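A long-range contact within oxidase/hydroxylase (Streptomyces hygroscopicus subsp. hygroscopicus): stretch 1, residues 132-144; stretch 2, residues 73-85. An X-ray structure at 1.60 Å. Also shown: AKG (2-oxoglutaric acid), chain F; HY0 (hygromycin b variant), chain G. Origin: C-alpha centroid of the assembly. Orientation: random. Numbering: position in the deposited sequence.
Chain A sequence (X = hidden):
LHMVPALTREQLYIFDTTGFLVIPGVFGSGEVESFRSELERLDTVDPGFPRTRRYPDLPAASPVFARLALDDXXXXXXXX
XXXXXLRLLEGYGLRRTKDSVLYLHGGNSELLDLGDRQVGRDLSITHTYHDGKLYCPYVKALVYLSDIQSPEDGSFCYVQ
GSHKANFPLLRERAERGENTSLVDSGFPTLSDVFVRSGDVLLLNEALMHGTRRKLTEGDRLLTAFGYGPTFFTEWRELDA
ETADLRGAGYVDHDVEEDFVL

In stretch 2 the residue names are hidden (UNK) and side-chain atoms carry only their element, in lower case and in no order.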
ATOM      1  N   GLY A 132      -1.668 -11.831   7.047  1.00 16.93           N
ATOM      2  CA  GLY A 132      -2.752 -12.790   7.146  1.00 13.52           C
ATOM      3  C   GLY A 132      -4.059 -12.247   7.684  1.00 15.90           C
ATOM      4  O   GLY A 132      -5.047 -12.981   7.828  1.00 14.74           O
ATOM      5  N   LYS A 133      -4.093 -10.951   7.971  1.00 11.90           N
ATOM      6  CA  LYS A 133      -5.285 -10.382   8.582  1.00 11.55           C
ATOM      7  C   LYS A 133      -5.773  -9.145   7.855  1.00  8.66           C
ATOM      8  O   LYS A 133      -4.975  -8.284   7.480  1.00 11.36           O
ATOM      9  CB  LYS A 133      -5.002 -10.032  10.048  1.00 14.32           C
ATOM     10  CG  LYS A 133      -4.790 -11.257  10.928  1.00 16.95           C
ATOM     11  CD  LYS A 133      -4.786 -10.870  12.394  1.00 16.53           C
ATOM     12  CE  LYS A 133      -4.647 -12.084  13.300  1.00 17.92           C
ATOM     13  NZ  LYS A 133      -3.361 -12.800  13.077  1.00 22.11           N
ATOM     14  N   LEU A 134      -7.083  -9.055   7.671  1.00 11.09           N
ATOM     15  CA  LEU A 134      -7.725  -7.812   7.243  1.00 10.19           C
ATOM     16  C   LEU A 134      -7.876  -6.844   8.398  1.00  9.38           C
ATOM     17  O   LEU A 134      -8.177  -7.242   9.523  1.00 10.88           O
ATOM     18  CB  LEU A 134      -9.096  -8.076   6.654  1.00 11.37           C
ATOM     19  CG  LEU A 134      -9.060  -8.778   5.299  1.00 14.19           C
ATOM     20  CD1 LEU A 134     -10.399  -9.441   5.093  1.00 14.83           C
ATOM     21  CD2 LEU A 134      -8.775  -7.787   4.190  1.00 15.08           C
ATOM     22  N   TYR A 135      -7.665  -5.568   8.100  1.00 11.01           N
ATOM     23  CA  TYR A 135      -7.871  -4.500   9.060  1.00  9.11           C
ATOM     24  C   TYR A 135      -8.798  -3.443   8.449  1.00 10.96           C
ATOM     25  O   TYR A 135      -8.340  -2.525   7.784  1.00 12.09           O
ATOM     26  CB  TYR A 135      -6.528  -3.885   9.475  1.00  8.64           C
ATOM     27  CG  TYR A 135      -5.632  -4.845  10.215  1.00  9.15           C
ATOM     28  CD1 TYR A 135      -5.775  -5.036  11.588  1.00 11.29           C
ATOM     29  CD2 TYR A 135      -4.650  -5.561   9.553  1.00 12.57           C
ATOM     30  CE1 TYR A 135      -4.947  -5.905  12.289  1.00 10.70           C
ATOM     31  CE2 TYR A 135      -3.811  -6.440  10.245  1.00 11.15           C
ATOM     32  CZ  TYR A 135      -3.973  -6.611  11.611  1.00  9.00           C
ATOM     33  OH  TYR A 135      -3.175  -7.487  12.319  1.00 12.09           O
ATOM     34  N   CYS A 136     -10.106  -3.602   8.645  1.00 12.06           N
ATOM     35  CA  CYS A 136     -11.078  -2.623   8.157  1.00 10.00           C
ATOM     36  C   CYS A 136     -11.653  -1.869   9.332  1.00 12.74           C
ATOM     37  O   CYS A 136     -12.233  -2.474  10.223  1.00 17.23           O
ATOM     38  CB  CYS A 136     -12.211  -3.292   7.378  1.00 12.87           C
ATOM     39  SG  CYS A 136     -11.635  -4.397   6.078  1.00 15.47           S
ATOM     40  N   PRO A 137     -11.501  -0.543   9.339  1.00 10.75           N
ATOM     41  CA  PRO A 137     -11.876   0.160  10.570  1.00 10.75           C
ATOM     42  C   PRO A 137     -13.382   0.400  10.744  1.00 12.29           C
ATOM     43  O   PRO A 137     -13.786   0.703  11.868  1.00 14.04           O
ATOM     44  CB  PRO A 137     -11.122   1.484  10.449  1.00 15.46           C
ATOM     45  CG  PRO A 137     -11.015   1.710   8.993  1.00 11.61           C
ATOM     46  CD  PRO A 137     -10.858   0.351   8.360  1.00 10.09           C
ATOM     47  N   TYR A 138     -14.196   0.296   9.700  1.00 10.81           N
ATOM     48  CA  TYR A 138     -15.616   0.555   9.875  1.00 12.03           C
ATOM     49  C   TYR A 138     -16.371  -0.486   9.092  1.00 10.54           C
ATOM     50  O   TYR A 138     -16.345  -0.461   7.863  1.00 10.05           O
ATOM     51  CB  TYR A 138     -15.992   1.966   9.403  1.00 11.85           C
ATOM     52  CG  TYR A 138     -17.241   2.534  10.040  1.00 14.92           C
ATOM     53  CD1 TYR A 138     -17.202   3.745  10.711  1.00 17.49           C
ATOM     54  CD2 TYR A 138     -18.444   1.855   9.991  1.00 11.29           C
ATOM     55  CE1 TYR A 138     -18.331   4.272  11.305  1.00 16.22           C
ATOM     56  CE2 TYR A 138     -19.584   2.373  10.573  1.00 15.11           C
ATOM     57  CZ  TYR A 138     -19.524   3.580  11.229  1.00 17.75           C
ATOM     58  OH  TYR A 138     -20.650   4.117  11.830  1.00 19.66           O
ATOM     59  N   VAL A 139     -17.000  -1.422   9.796  1.00  9.29           N
ATOM     60  CA  VAL A 139     -17.800  -2.446   9.142  1.00  9.56           C
ATOM     61  C   VAL A 139     -19.200  -2.499   9.750  1.00 10.69           C
ATOM     62  O   VAL A 139     -19.431  -2.103  10.918  1.00 12.27           O
ATOM     63  CB  VAL A 139     -17.131  -3.832   9.225  1.00 15.23           C
ATOM     64  CG1 VAL A 139     -15.721  -3.785   8.593  1.00 12.48           C
ATOM     65  CG2 VAL A 139     -17.048  -4.285  10.651  1.00 15.22           C
ATOM     66  N   LYS A 140     -20.145  -2.961   8.943  1.00 10.28           N
ATOM     67  CA  LYS A 140     -21.518  -3.111   9.361  1.00 11.65           C
ATOM     68  C   LYS A 140     -21.970  -4.536   9.222  1.00 14.08           C
ATOM     69  O   LYS A 140     -21.610  -5.220   8.263  1.00 13.34           O
ATOM     70  CB  LYS A 140     -22.442  -2.219   8.543  1.00 14.92           C
ATOM     71  CG  LYS A 140     -22.455  -0.792   8.957  1.00 17.96           C
ATOM     72  CD  LYS A 140     -23.591  -0.079   8.260  1.00 20.85           C
ATOM     73  CE  LYS A 140     -23.512   1.404   8.515  1.00 17.67           C
ATOM     74  NZ  LYS A 140     -24.369   2.152   7.543  1.00 15.24           N
ATOM     75  N   ALA A 141     -22.777  -4.978  10.172  1.00 13.40           N
ATOM     76  CA  ALA A 141     -23.539  -6.200   9.997  1.00 12.46           C
ATOM     77  C   ALA A 141     -24.978  -5.807   9.731  1.00 13.17           C
ATOM     78  O   ALA A 141     -25.648  -5.239  10.591  1.00 14.31           O
ATOM     79  CB  ALA A 141     -23.436  -7.098  11.225  1.00 16.26           C
ATOM     80  N   LEU A 142     -25.444  -6.083   8.523  1.00 12.50           N
ATOM     81  CA  LEU A 142     -26.834  -5.873   8.174  1.00 11.91           C
ATOM     82  C   LEU A 142     -27.595  -7.175   8.376  1.00 14.56           C
ATOM     83  O   LEU A 142     -27.320  -8.176   7.711  1.00 15.84           O
ATOM     84  CB  LEU A 142     -26.980  -5.403   6.720  1.00 12.90           C
ATOM     85  CG  LEU A 142     -26.139  -4.225   6.236  1.00 14.37           C
ATOM     86  CD1 LEU A 142     -26.353  -3.998   4.758  1.00 16.63           C
ATOM     87  CD2 LEU A 142     -26.501  -2.974   6.969  1.00 18.52           C
ATOM     88  N   VAL A 143     -28.544  -7.152   9.302  1.00 15.08           N
ATOM     89  CA  VAL A 143     -29.413  -8.284   9.550  1.00 13.83           C
ATOM     90  C   VAL A 143     -30.749  -8.052   8.843  1.00 13.54           C
ATOM     91  O   VAL A 143     -31.577  -7.232   9.269  1.00 14.36           O
ATOM     92  CB  VAL A 143     -29.649  -8.496  11.064  1.00 12.85           C
ATOM     93  CG1 VAL A 143     -30.516  -9.743  11.271  1.00 12.77           C
ATOM     94  CG2 VAL A 143     -28.317  -8.586  11.816  1.00 15.28           C
ATOM     95  N   TYR A 144     -30.967  -8.771   7.751  1.00 13.63           N
ATOM     96  CA  TYR A 144     -32.197  -8.576   7.000  1.00 14.78           C
ATOM     97  C   TYR A 144     -33.343  -9.335   7.634  1.00 13.30           C
ATOM     98  O   TYR A 144     -33.187 -10.482   8.062  1.00 14.71           O
ATOM     99  CB  TYR A 144     -32.010  -8.998   5.543  1.00 12.31           C
ATOM    100  CG  TYR A 144     -31.162  -8.032   4.757  1.00 16.05           C
ATOM    101  CD1 TYR A 144     -29.789  -8.231   4.631  1.00 14.71           C
ATOM    102  CD2 TYR A 144     -31.726  -6.898   4.172  1.00 17.47           C
ATOM    103  CE1 TYR A 144     -29.002  -7.338   3.920  1.00 16.13           C
ATOM    104  CE2 TYR A 144     -30.938  -5.992   3.461  1.00 17.99           C
ATOM    105  CZ  TYR A 144     -29.584  -6.221   3.340  1.00 18.85           C
ATOM    106  OH  TYR A 144     -28.804  -5.330   2.626  1.00 17.17           O
ATOM    107  N   UNK A  73     -22.683 -14.291  16.764  1.00 15.33           N
ATOM    108  CA  UNK A  73     -22.909 -14.604  15.356  1.00 14.18           C
ATOM    109  C   UNK A  73     -22.608 -13.374  14.516  1.00 14.88           C
ATOM    110  O   UNK A  73     -22.331 -13.488  13.326  1.00 17.22           O
ATOM    111  n   UNK A  73     -28.769 -15.780  17.569  1.00 15.92           N
ATOM    112  c   UNK A  73     -24.538 -16.552  15.501  1.00 17.85           C
ATOM    113  c   UNK A  73     -28.110 -16.431  16.612  1.00 17.67           C
ATOM    114  c   UNK A  73     -24.339 -15.094  15.123  1.00 14.62           C
ATOM    115  n   UNK A  73     -26.801 -16.261  16.465  1.00 17.47           N
ATOM    116  c   UNK A  73     -26.001 -16.950  15.455  1.00 16.20           C
ATOM    117  n   UNK A  73     -28.760 -17.261  15.813  1.00 18.92           N
ATOM    118  N   UNK A  74     -22.693 -12.197  15.133  1.00 12.05           N
ATOM    119  CA  UNK A  74     -22.252 -10.967  14.482  1.00 12.87           C
ATOM    120  C   UNK A  74     -20.815 -10.640  14.834  1.00 12.97           C
ATOM    121  O   UNK A  74     -20.027 -10.272  13.968  1.00 13.73           O
ATOM    122  c   UNK A  74     -25.292  -8.529  14.750  1.00 13.61           C
ATOM    123  c   UNK A  74     -24.635  -9.890  14.581  1.00 12.32           C
ATOM    124  c   UNK A  74     -23.138  -9.789  14.881  1.00 14.52           C
ATOM    125  c   UNK A  74     -24.854 -10.407  13.170  1.00 13.83           C
ATOM    126  N   UNK A  75     -20.477 -10.741  16.118  1.00 14.07           N
ATOM    127  CA  UNK A  75     -19.168 -10.300  16.557  1.00 13.29           C
ATOM    128  C   UNK A  75     -18.039 -11.151  16.010  1.00 12.10           C
ATOM    129  O   UNK A  75     -16.981 -10.626  15.680  1.00 14.34           O
ATOM    130  c   UNK A  75     -19.509  -9.188  20.246  1.00 14.87           C
ATOM    131  c   UNK A  75     -19.083 -10.273  18.084  1.00 14.69           C
ATOM    132  c   UNK A  75     -19.896  -7.898  18.146  1.00 14.79           C
ATOM    133  c   UNK A  75     -19.969  -9.264  18.809  1.00 16.19           C
ATOM    134  N   UNK A  76     -18.246 -12.456  15.892  1.00 11.77           N
ATOM    135  CA  UNK A  76     -17.134 -13.296  15.463  1.00 12.44           C
ATOM    136  C   UNK A  76     -16.704 -12.960  14.015  1.00 12.19           C
ATOM    137  O   UNK A  76     -15.521 -12.740  13.777  1.00 15.10           O
ATOM    138  c   UNK A  76     -17.483 -14.775  15.621  1.00 15.92           C
ATOM    139  N   UNK A  77     -17.648 -12.864  13.057  1.00 10.81           N
ATOM    140  CA  UNK A  77     -17.151 -12.440  11.736  1.00 10.39           C
ATOM    141  C   UNK A  77     -16.640 -10.993  11.676  1.00 11.14           C
ATOM    142  O   UNK A  77     -15.681 -10.731  10.951  1.00 10.13           O
ATOM    143  c   UNK A  77     -19.541 -12.655  11.719  1.00 16.13           C
ATOM    144  c   UNK A  77     -19.063 -13.278  13.000  1.00 12.79           C
ATOM    145  c   UNK A  77     -18.369 -12.623  10.821  1.00 17.44           C
ATOM    146  N   UNK A  78     -17.254 -10.072  12.420  1.00 11.22           N
ATOM    147  CA  UNK A  78     -16.740  -8.692  12.501  1.00 10.20           C
ATOM    148  C   UNK A  78     -15.285  -8.645  12.973  1.00 12.61           C
ATOM    149  O   UNK A  78     -14.446  -7.957  12.375  1.00 12.30           O
ATOM    150  c   UNK A  78     -18.976  -7.546  12.774  1.00 13.68           C
ATOM    151  c   UNK A  78     -16.929  -6.502  13.812  1.00 10.77           C
ATOM    152  c   UNK A  78     -17.623  -7.825  13.440  1.00 10.42           C
ATOM    153  N   UNK A  79     -14.981  -9.394  14.030  1.00 14.49           N
ATOM    154  CA  UNK A  79     -13.619  -9.442  14.548  1.00 13.71           C
ATOM    155  C   UNK A  79     -12.602  -9.866  13.493  1.00 11.29           C
ATOM    156  O   UNK A  79     -11.454  -9.394  13.497  1.00 11.69           O
ATOM    157  c   UNK A  79     -14.249  -9.908  16.948  1.00 16.53           C
ATOM    158  n   UNK A  79     -13.657  -8.494  19.721  1.00 22.00           N
ATOM    159  c   UNK A  79     -13.527 -10.387  15.739  1.00 14.63           C
ATOM    160  c   UNK A  79     -13.911 -10.794  18.116  1.00 19.17           C
ATOM    161  n   UNK A  79     -15.476  -9.148  20.981  1.00 22.84           N
ATOM    162  c   UNK A  79     -14.632  -9.365  19.979  1.00 24.16           C
ATOM    163  n   UNK A  79     -14.767 -10.458  19.240  1.00 22.45           N
ATOM    164  N   UNK A  80     -13.027 -10.747  12.587  1.00 10.88           N
ATOM    165  CA  UNK A  80     -12.140 -11.303  11.564  1.00 11.70           C
ATOM    166  C   UNK A  80     -11.900 -10.323  10.425  1.00 12.96           C
ATOM    167  O   UNK A  80     -11.015 -10.548   9.616  1.00 15.15           O
ATOM    168  c   UNK A  80     -12.704 -12.619  11.001  1.00 13.59           C
ATOM    169  o   UNK A  80     -11.841 -13.645  13.002  1.00 21.04           O
ATOM    170  c   UNK A  80     -12.516 -13.797  11.953  1.00 20.35           C
ATOM    171  o   UNK A  80     -13.029 -14.892  11.641  1.00 22.23           O
ATOM    172  N   UNK A  81     -12.666  -9.233  10.356  1.00  9.09           N
ATOM    173  CA  UNK A  81     -12.410  -8.244   9.308  1.00 11.72           C
ATOM    174  C   UNK A  81     -11.933  -6.903   9.875  1.00 11.64           C
ATOM    175  O   UNK A  81     -11.366  -6.092   9.154  1.00 12.41           O
ATOM    176  c   UNK A  81     -13.653  -8.028   8.401  1.00  9.38           C
ATOM    177  c   UNK A  81     -14.002  -9.330   7.662  1.00 11.06           C
ATOM    178  c   UNK A  81     -14.853  -7.496   9.190  1.00 11.28           C
ATOM    179  N   UNK A  82     -12.164  -6.667  11.160  1.00  9.15           N
ATOM    180  CA  UNK A  82     -11.624  -5.460  11.815  1.00 10.03           C
ATOM    181  C   UNK A  82     -10.274  -5.720  12.483  1.00 11.90           C
ATOM    182  O   UNK A  82      -9.327  -4.949  12.315  1.00 10.10           O
ATOM    183  c   UNK A  82     -12.604  -4.910  12.860  1.00  9.84           C
ATOM    184  c   UNK A  82     -13.942  -4.610  12.218  1.00 11.28           C
ATOM    185  c   UNK A  82     -12.059  -3.641  13.504  1.00 10.47           C
ATOM    186  N   UNK A  83     -10.186  -6.810  13.236  1.00  9.53           N
ATOM    187  CA  UNK A  83      -8.947  -7.227  13.895  1.00  8.31           C
ATOM    188  C   UNK A  83      -8.310  -6.114  14.749  1.00 10.94           C
ATOM    189  O   UNK A  83      -7.092  -5.882  14.729  1.00 10.38           O
ATOM    190  o   UNK A  83      -8.311 -10.095  13.234  1.00 13.72           O
ATOM    191  c   UNK A  83      -8.304  -9.171  12.414  1.00 15.39           C
ATOM    192  c   UNK A  83      -7.960  -7.760  12.855  1.00 11.32           C
ATOM    193  n   UNK A  83      -8.602  -9.348  11.121  1.00 12.19           N
ATOM    194  N   UNK A  84      -9.175  -5.423  15.485  1.00 10.41           N
ATOM    195  CA  UNK A  84      -8.790  -4.413  16.481  1.00  8.68           C
ATOM    196  C   UNK A  84      -9.659  -4.618  17.713  1.00 11.63           C
ATOM    197  O   UNK A  84     -10.740  -5.203  17.601  1.00 11.91           O
ATOM    198  c   UNK A  84      -8.259  -2.672  14.693  1.00  9.19           C
ATOM    199  n   UNK A  84      -5.928  -3.264  14.686  1.00 10.40           N
ATOM    200  c   UNK A  84      -9.002  -2.992  15.958  1.00 12.17           C
ATOM    201  c   UNK A  84      -6.807  -2.323  14.959  1.00  9.45           C
ATOM    202  o   UNK A  84      -6.485  -1.221  15.371  1.00 11.47           O
ATOM    203  N   UNK A  85      -9.205  -4.124  18.881  1.00 12.25           N
ATOM    204  CA  UNK A  85     -10.135  -4.020  20.006  1.00 12.40           C
ATOM    205  C   UNK A  85     -11.375  -3.272  19.534  1.00 11.22           C
ATOM    206  O   UNK A  85     -11.257  -2.224  18.914  1.00 11.64           O
ATOM    207  c   UNK A  85      -7.909  -3.426  20.699  1.00 12.98           C
ATOM    208  c   UNK A  85      -7.886  -3.546  19.190  1.00 10.45           C
ATOM    209  c   UNK A  85      -9.347  -3.229  21.064  1.00 12.71           C
TER
HETATM  210  C1  AKG F 302     -27.083   1.773   4.963  1.00 19.85           C
HETATM  211  O1  AKG F 302     -26.062   2.529   4.973  1.00 19.42           O
HETATM  212  O2  AKG F 302     -27.956   1.853   5.879  1.00 19.76           O
HETATM  213  C2  AKG F 302     -27.255   0.767   3.857  1.00 19.31           C
HETATM  214  O5  AKG F 302     -26.337   0.643   3.067  1.00 17.46           O
HETATM  215  C3  AKG F 302     -28.553  -0.014   3.734  1.00 17.11           C
HETATM  216  C4  AKG F 302     -28.416  -1.297   2.948  1.00 18.53           C
HETATM  217  C5  AKG F 302     -29.795  -1.860   2.637  1.00 17.82           C
HETATM  218  O3  AKG F 302     -29.902  -3.000   2.106  1.00 19.47           O
HETATM  219  O4  AKG F 302     -30.820  -1.180   2.914  1.00 19.23           O
HETATM  220  C1  HY0 G 303     -24.205  12.229   4.313  1.00 19.29           C
HETATM  221  C2  HY0 G 303     -24.327  13.592   3.671  1.00 21.21           C
HETATM  222  C3  HY0 G 303     -25.366  14.418   4.415  1.00 21.90           C
HETATM  223  C4  HY0 G 303     -26.720  13.708   4.397  1.00 24.65           C
HETATM  224  C5  HY0 G 303     -26.611  12.279   4.935  1.00 22.12           C
HETATM  225  C6  HY0 G 303     -25.524  11.494   4.270  1.00 19.44           C
HETATM  226  N7  HY0 G 303     -23.069  14.232   3.742  1.00 19.55           N
HETATM  227  O8  HY0 G 303     -23.262  11.490   3.571  1.00 19.05           O
HETATM  228  N9  HY0 G 303     -27.632  14.448   5.201  1.00 27.73           N
HETATM  229  C10 HY0 G 303     -28.131  15.577   4.422  1.00 29.89           C
HETATM  230  O11 HY0 G 303     -27.838  11.626   4.691  1.00 19.22           O
HETATM  231  C12 HY0 G 303     -24.859   7.880   4.895  1.00 16.20           C
HETATM  232  C13 HY0 G 303     -25.324   9.100   4.148  1.00 17.41           C
HETATM  233  O14 HY0 G 303     -26.587   8.951   3.548  1.00 17.64           O
HETATM  234  C15 HY0 G 303     -26.575   7.889   2.635  1.00 16.56           C
HETATM  235  C16 HY0 G 303     -26.571   6.626   3.436  1.00 15.64           C
HETATM  236  C17 HY0 G 303     -25.224   6.605   4.267  1.00 14.52           C
HETATM  237  O18 HY0 G 303     -25.377  10.242   4.999  1.00 16.53           O
HETATM  238  C19 HY0 G 303     -27.830   7.972   1.769  1.00 17.62           C
HETATM  239  O20 HY0 G 303     -27.693   9.088   0.886  1.00 20.18           O
HETATM  240  O21 HY0 G 303     -27.649   6.588   4.295  1.00 15.57           O
HETATM  241  O22 HY0 G 303     -25.341   5.657   5.244  1.00 17.34           O
HETATM  242  C23 HY0 G 303     -25.040   6.320   6.487  1.00 14.62           C
HETATM  243  C24 HY0 G 303     -25.872   5.721   7.571  1.00 16.71           C
HETATM  244  C25 HY0 G 303     -25.354   6.155   8.934  1.00 16.13           C
HETATM  245  C26 HY0 G 303     -23.871   5.872   9.071  1.00 14.77           C
HETATM  246  C27 HY0 G 303     -23.158   6.571   7.964  1.00 12.89           C
HETATM  247  O28 HY0 G 303     -23.673   6.100   6.740  1.00 13.64           O
HETATM  248  O29 HY0 G 303     -25.318   7.774   6.301  1.00 15.82           O
HETATM  249  O30 HY0 G 303     -27.234   6.156   7.486  1.00 19.62           O
HETATM  250  O31 HY0 G 303     -26.110   5.504   9.929  1.00 16.64           O
HETATM  251  O32 HY0 G 303     -23.593   4.470   9.020  1.00 15.96           O
HETATM  252  C33 HY0 G 303     -21.649   6.263   8.006  1.00 13.90           C
HETATM  253  C34 HY0 G 303     -20.895   7.331   7.257  1.00 14.76           C
HETATM  254  O35 HY0 G 303     -20.821   8.532   7.997  1.00 16.38           O
HETATM  255  N36 HY0 G 303     -21.423   5.031   7.346  1.00 15.23           N
HETATM  256  O   HOH W   1      -8.728 -11.260   8.388  1.00 16.96           O

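Position 73 carries three carbons, a nitrogen, then a carbon bearing two more nitrogens. That is a guanidinium, and it lies out of reach of stretch 1. It is Arg73.

Position 74 has four carbons, forked at the second. It points toward the strand 139-144, and one branch tip lies near the CB of Ala141 and CG2 of Val143. It is Leu74, with its CD2 4.1 Å from each of those atoms.

Position 75 shows the same four-carbon fork but touches nothing of stretch 1. It is Leu75.

Position 76 has a single carbon, out of reach. It is Ala76.

Position 77 has three carbons closing a ring onto the backbone N. This nitrogen has no hydrogen to give, and the helix kinks here. It is Pro77.

Position 78 has one carbon carrying two others, and it packs against Val139. It is Val78; its CG1 is 3.9 Å from CG2 of Val139.

Position 79 repeats the guanidinium pattern and points away. It is Arg79, bonded elsewhere in the structure.

Position 80 has two carbons, the second carrying two oxygens. This carboxylate does not reach stretch 1. It is Asp80. Water 1 bridges its backbone O (2.7 Å from the water O) and Leu134 N (2.8 Å).

Position 81 has one carbon carrying two, set between Leu134 and Val139. It is Val81; its CG2 lies 3.9 Å from Val139 CG1.

Position 82 has the same three carbons. One branch meets Val139 and the carbonyl of Cys136. It is Val82, with CG2 3.5 Å from Val139 CG2.

Position 83 has two carbons, the second carrying one oxygen and one nitrogen. One oxygen and one nitrogen on the last carbon make it an amide, and the nitrogen reaches the Leu134 carbonyl. It is Asn83. Its ND2 donates to Leu134 O at 2.7 Å.

Position 84 has three carbons, the third carrying one oxygen and one nitrogen, with its end near the Tyr135 ring. It is Gln84; its NE2 lies 3.6 Å from Tyr135 CD1 and donates to Asn83 O at 2.9 Å.

Position 85 has three carbons in a ring onto the backbone N, out of reach. It is Pro85.

Near the helix end, Cys136 N donates to Val81 O at 2.8 Å, and the Asn83 amide holds Leu134 O. Asn83 O sits at the edge of the Tyr135 ring, 3.2 Å from CE1. Farther along, Val139, Ala141 and Val143 point toward the helix and pack on its aliphatic side chains.

Stretch 2 73-85: RLLAPVRDVVNQP
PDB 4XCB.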